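Local coordinates for phytase (Debaryomyces castellii, PDB 2GFI), which probably hydrolyses phytate (myo-inositol hexakisphosphate), releasing first the 3-phosphate, as a glycoprotein of the histidine acid phosphatase family, at residues G95-K98 / G99-F103; K233-N236 / R237-S241. All coordinates share one frame; numbering follows the deposited sequence.

Contact 1: G95-K98 / G99-F103; sequences GTFK and GELAF
The carbonyl oxygen K98 O and the backbone amide of L101 meet through one bound water, which three groups grip. The water donates to K98 O at 2.7 Å and to the carboxylate oxygen E100 OE1 at 3.1 Å, and it accepts from L101 N at 2.9 Å. The other carboxylate oxygen, E100 OE2, is held by a salt bridge to R237 NE on helix 229-241, which helps to position the group for the water. The water thereby bridges K98 O and L101 N, 3.6 Å apart, and ties the loop to the first turn of the 3-10 segment 100-103. That turn is closed by A102 N, which donates to G99 O at 3.1 Å. The positive phi of G99 (66°) reverses the chain just before it.

F97 packs against L101. The phenyl group, with CG anti to the carbonyl carbon (chi1 -76°), brings CD1 to 3.7 Å from L101 CB, while CE1 lies near the methyl L101 CD1; the two side chains meet at a slant. F97 CB also sits 3.3 Å from the carbonyl oxygen L101 O. Within the 3-10 segment, the methyl A102 CB rests 3.7 Å from F97 O, whose hydrogen bond comes from N105 ND2. G99 N donates to D106 OD2 of the second subunit, and A102 packs on A102 of that subunit, making the turn part of a subunit interface.

The turn belongs to the long connection between helices 77-91 and 133-148, away from the predicted active-site residues H70 and D333, and E100 and L101 lean on F238 of helix 229-241.

Contact 2: K233-N236 / R237-S241; sequences KALN and RFKAS
R237, L235 and N236 lie close together on an alpha-helix, in the last turns of helix 229-241, and each is engaged with a residue a turn away. R237 N donates to K233 O at 3.0 Å, one of four successive i to i+4 bonds that continue through A240 N to N236 O at 2.9 Å. With its CG anti to the backbone N (chi1 -171°) and a bend at chi3, the R237 side chain turns back along the helix, and NH1 comes 3.9 Å from A234 CA. The guanidinium is fixed from outside by salt bridges to E100 and E279 and by a hydrogen bond to I274 O.

L235 uses its branch point: CG meets K239 CE at 3.8 Å, the end of the extended lysine passing at a slant over the leucine's branches. L235 itself packs on V252 of helix 249-266, which places this side of the helix against its neighbour. N236 is solvent-exposed, and its carbonyl oxygen also touches the methyl A240 CB at 3.4 Å.

On the buried side, the carbonyl oxygen A234 O stands over one face of the F238 ring, offset toward the rim and 3.4 Å from CG, while accepting F238 N at 3.0 Å.

Contact 1 comes first along the chain, in the connection between helices 77-91 and 133-148; contact 2 follows more than a hundred residues later, at the C-terminal end of helix 229-241. Their centres are about 11 Å apart, and both belong to the histidine phosphatase domain, their centres about 34 and 32 Å from the centre of the chain. They touch directly: E100 OE2 forms a salt bridge with R237 NE at 2.6 Å, and L101 CD1 packs on F238 CB at 3.8 Å. The 3-10 turn is thus pinned to the helix end by a salt bridge and packing on F238, with a weak K98 NZ to S241 O bond beside them. Contact 1 also meets the second subunit, whereas no other chain touches contact 2.

Contact 1: G95-K98 / G99-F103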
loop_
_atom_site.group_PDB
_atom_site.type_symbol
_atom_site.label_atom_id
_atom_site.label_comp_id
_atom_site.label_asym_id
_atom_site.label_seq_id
_atom_site.Cartn_x
_atom_site.Cartn_y
_atom_site.Cartn_z
ATOM N N GLY A 95 -32.311 26.752 5.947
ATOM C CA GLY A 95 -32.053 26.218 4.630
ATOM C C GLY A 95 -31.445 24.850 4.826
ATOM O O GLY A 95 -30.890 24.545 5.890
ATOM N N THR A 96 -31.588 24.018 3.807
ATOM C CA THR A 96 -30.924 22.740 3.752
ATOM C C THR A 96 -29.599 22.951 3.045
ATOM O O THR A 96 -29.563 23.493 1.948
ATOM C CB THR A 96 -31.795 21.791 2.981
ATOM O OG1 THR A 96 -32.989 21.601 3.738
ATOM C CG2 THR A 96 -31.186 20.414 2.928
ATOM N N PHE A 97 -28.508 22.562 3.703
ATOM C CA PHE A 97 -27.190 22.608 3.073
ATOM C C PHE A 97 -27.122 21.677 1.879
ATOM O O PHE A 97 -27.630 20.569 1.921
ATOM C CB PHE A 97 -26.094 22.227 4.077
ATOM C CG PHE A 97 -25.768 23.317 5.058
ATOM C CD1 PHE A 97 -24.950 24.371 4.685
ATOM C CD2 PHE A 97 -26.273 23.278 6.355
ATOM C CE1 PHE A 97 -24.624 25.388 5.577
ATOM C CE2 PHE A 97 -25.957 24.298 7.264
ATOM C CZ PHE A 97 -25.124 25.356 6.867
ATOM N N LYS A 98 -26.497 22.144 0.815
ATOM C CA LYS A 98 -26.269 21.341 -0.386
ATOM C C LYS A 98 -24.780 21.370 -0.684
ATOM O O LYS A 98 -24.056 22.088 -0.021
ATOM C CB LYS A 98 -27.102 21.866 -1.573
ATOM C CG LYS A 98 -28.646 21.636 -1.369
ATOM C CD LYS A 98 -29.484 21.909 -2.624
ATOM C CE LYS A 98 -29.396 23.377 -3.063
ATOM N NZ LYS A 98 -29.792 24.290 -1.959
ATOM N N GLY A 99 -24.324 20.581 -1.673
ATOM C CA GLY A 99 -22.918 20.549 -2.037
ATOM C C GLY A 99 -22.000 19.983 -0.958
ATOM O O GLY A 99 -22.353 19.053 -0.231
ATOM N N GLU A 100 -20.799 20.537 -0.875
ATOM C CA GLU A 100 -19.793 20.081 0.086
ATOM C C GLU A 100 -20.252 20.189 1.512
ATOM O O GLU A 100 -19.753 19.475 2.354
ATOM C CB GLU A 100 -18.514 20.920 0.017
ATOM C CG GLU A 100 -17.957 21.139 -1.354
ATOM C CD GLU A 100 -18.145 22.568 -1.775
ATOM O OE1 GLU A 100 -19.321 23.023 -2.027
ATOM O OE2 GLU A 100 -17.094 23.227 -1.823
ATOM N N LEU A 101 -21.148 21.132 1.799
ATOM C CA LEU A 101 -21.574 21.359 3.186
ATOM C C LEU A 101 -22.792 20.536 3.593
ATOM O O LEU A 101 -23.270 20.660 4.721
ATOM C CB LEU A 101 -21.807 22.846 3.443
ATOM C CG LEU A 101 -20.601 23.781 3.272
ATOM C CD1 LEU A 101 -21.007 25.189 3.636
ATOM C CD2 LEU A 101 -19.427 23.313 4.124
ATOM N N ALA A 102 -23.269 19.660 2.709
ATOM C CA ALA A 102 -24.507 18.890 2.998
ATOM C C ALA A 102 -24.456 18.039 4.259
ATOM O O ALA A 102 -25.484 17.818 4.907
ATOM C CB ALA A 102 -24.930 18.020 1.795
ATOM N N PHE A 103 -23.278 17.523 4.596
ATOM C CA PHE A 103 -23.156 16.668 5.778
ATOM C C PHE A 103 -23.637 17.414 7.036
ATOM O O PHE A 103 -23.926 16.777 8.058
ATOM C CB PHE A 103 -21.702 16.208 5.966
ATOM C CG PHE A 103 -20.742 17.350 6.248
ATOM C CD1 PHE A 103 -20.475 17.748 7.558
ATOM C CD2 PHE A 103 -20.115 18.032 5.201
ATOM C CE1 PHE A 103 -19.597 18.802 7.817
ATOM C CE2 PHE A 103 -19.256 19.106 5.459
ATOM C CZ PHE A 103 -18.967 19.464 6.766
HETATM O O HOH W 1 -21.701 23.372 -0.017
#

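Contact 2: K233-N236 / R237-S241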
loop_
_atom_site.group_PDB
_atom_site.type_symbol
_atom_site.label_atom_id
_atom_site.label_comp_id
_atom_site.label_asym_id
_atom_site.label_seq_id
_atom_site.Cartn_x
_atom_site.Cartn_y
_atom_site.Cartn_z
ATOM N N LYS A 233 -12.724 32.580 -2.351
ATOM C CA LYS A 233 -13.205 31.677 -3.371
ATOM C C LYS A 233 -13.881 30.493 -2.722
ATOM O O LYS A 233 -14.932 30.063 -3.185
ATOM C CB LYS A 233 -12.082 31.207 -4.299
ATOM C CG LYS A 233 -11.443 32.337 -5.119
ATOM C CD LYS A 233 -10.206 31.835 -5.857
ATOM C CE LYS A 233 -9.900 32.684 -7.074
ATOM N NZ LYS A 233 -9.200 33.936 -6.649
ATOM N N ALA A 234 -13.300 29.982 -1.639
ATOM C CA ALA A 234 -13.887 28.820 -0.983
ATOM C C ALA A 234 -15.275 29.230 -0.471
ATOM O O ALA A 234 -16.261 28.590 -0.807
ATOM C CB ALA A 234 -12.996 28.322 0.133
ATOM N N LEU A 235 -15.336 30.344 0.269
ATOM C CA LEU A 235 -16.576 30.920 0.763
ATOM C C LEU A 235 -17.624 31.117 -0.327
ATOM O O LEU A 235 -18.763 30.697 -0.179
ATOM C CB LEU A 235 -16.292 32.252 1.473
ATOM C CG LEU A 235 -17.460 32.892 2.232
ATOM C CD1 LEU A 235 -18.071 31.924 3.280
ATOM C CD2 LEU A 235 -17.005 34.154 2.879
ATOM N N ASN A 236 -17.235 31.737 -1.430
ATOM C CA ASN A 236 -18.177 31.938 -2.532
ATOM C C ASN A 236 -18.682 30.636 -3.051
ATOM O O ASN A 236 -19.832 30.558 -3.458
ATOM C CB ASN A 236 -17.564 32.748 -3.681
ATOM C CG ASN A 236 -17.279 34.151 -3.288
ATOM O OD1 ASN A 236 -17.853 34.653 -2.340
ATOM N ND2 ASN A 236 -16.373 34.794 -3.992
ATOM N N ARG A 237 -17.849 29.599 -3.033
ATOM C CA ARG A 237 -18.323 28.278 -3.454
ATOM C C ARG A 237 -19.390 27.742 -2.501
ATOM O O ARG A 237 -20.387 27.141 -2.918
ATOM C CB ARG A 237 -17.169 27.296 -3.600
ATOM C CG ARG A 237 -17.544 25.980 -4.244
ATOM C CD ARG A 237 -16.300 25.086 -4.535
ATOM N NE ARG A 237 -15.591 24.696 -3.311
ATOM C CZ ARG A 237 -14.399 25.133 -2.903
ATOM N NH1 ARG A 237 -13.680 26.005 -3.629
ATOM N NH2 ARG A 237 -13.905 24.674 -1.739
ATOM N N PHE A 238 -19.169 27.962 -1.214
ATOM C CA PHE A 238 -20.087 27.498 -0.172
ATOM C C PHE A 238 -21.395 28.259 -0.305
ATOM O O PHE A 238 -22.482 27.677 -0.195
ATOM C CB PHE A 238 -19.447 27.707 1.204
ATOM C CG PHE A 238 -18.173 26.911 1.399
ATOM C CD1 PHE A 238 -17.885 25.813 0.575
ATOM C CD2 PHE A 238 -17.263 27.259 2.385
ATOM C CE1 PHE A 238 -16.724 25.077 0.744
ATOM C CE2 PHE A 238 -16.096 26.531 2.565
ATOM C CZ PHE A 238 -15.816 25.439 1.738
ATOM N N LYS A 239 -21.279 29.552 -0.595
ATOM C CA LYS A 239 -22.460 30.431 -0.748
ATOM C C LYS A 239 -23.248 30.052 -1.971
ATOM O O LYS A 239 -24.467 30.026 -1.922
ATOM C CB LYS A 239 -22.057 31.908 -0.800
ATOM C CG LYS A 239 -21.600 32.436 0.538
ATOM C CD LYS A 239 -21.225 33.924 0.464
ATOM C CE LYS A 239 -20.954 34.452 1.857
ATOM N NZ LYS A 239 -20.394 35.844 1.830
ATOM N N ALA A 240 -22.551 29.687 -3.049
ATOM C CA ALA A 240 -23.184 29.356 -4.330
ATOM C C ALA A 240 -24.168 28.194 -4.197
ATOM O O ALA A 240 -25.218 28.153 -4.863
ATOM C CB ALA A 240 -22.105 29.028 -5.397
ATOM N N SER A 241 -23.808 27.242 -3.344
ATOM C CA SER A 241 -24.613 26.072 -3.096
ATOM C C SER A 241 -25.589 26.338 -1.952
ATOM O O SER A 241 -26.562 25.610 -1.778
ATOM C CB SER A 241 -23.672 24.902 -2.748
ATOM O OG SER A 241 -23.577 23.989 -3.849
#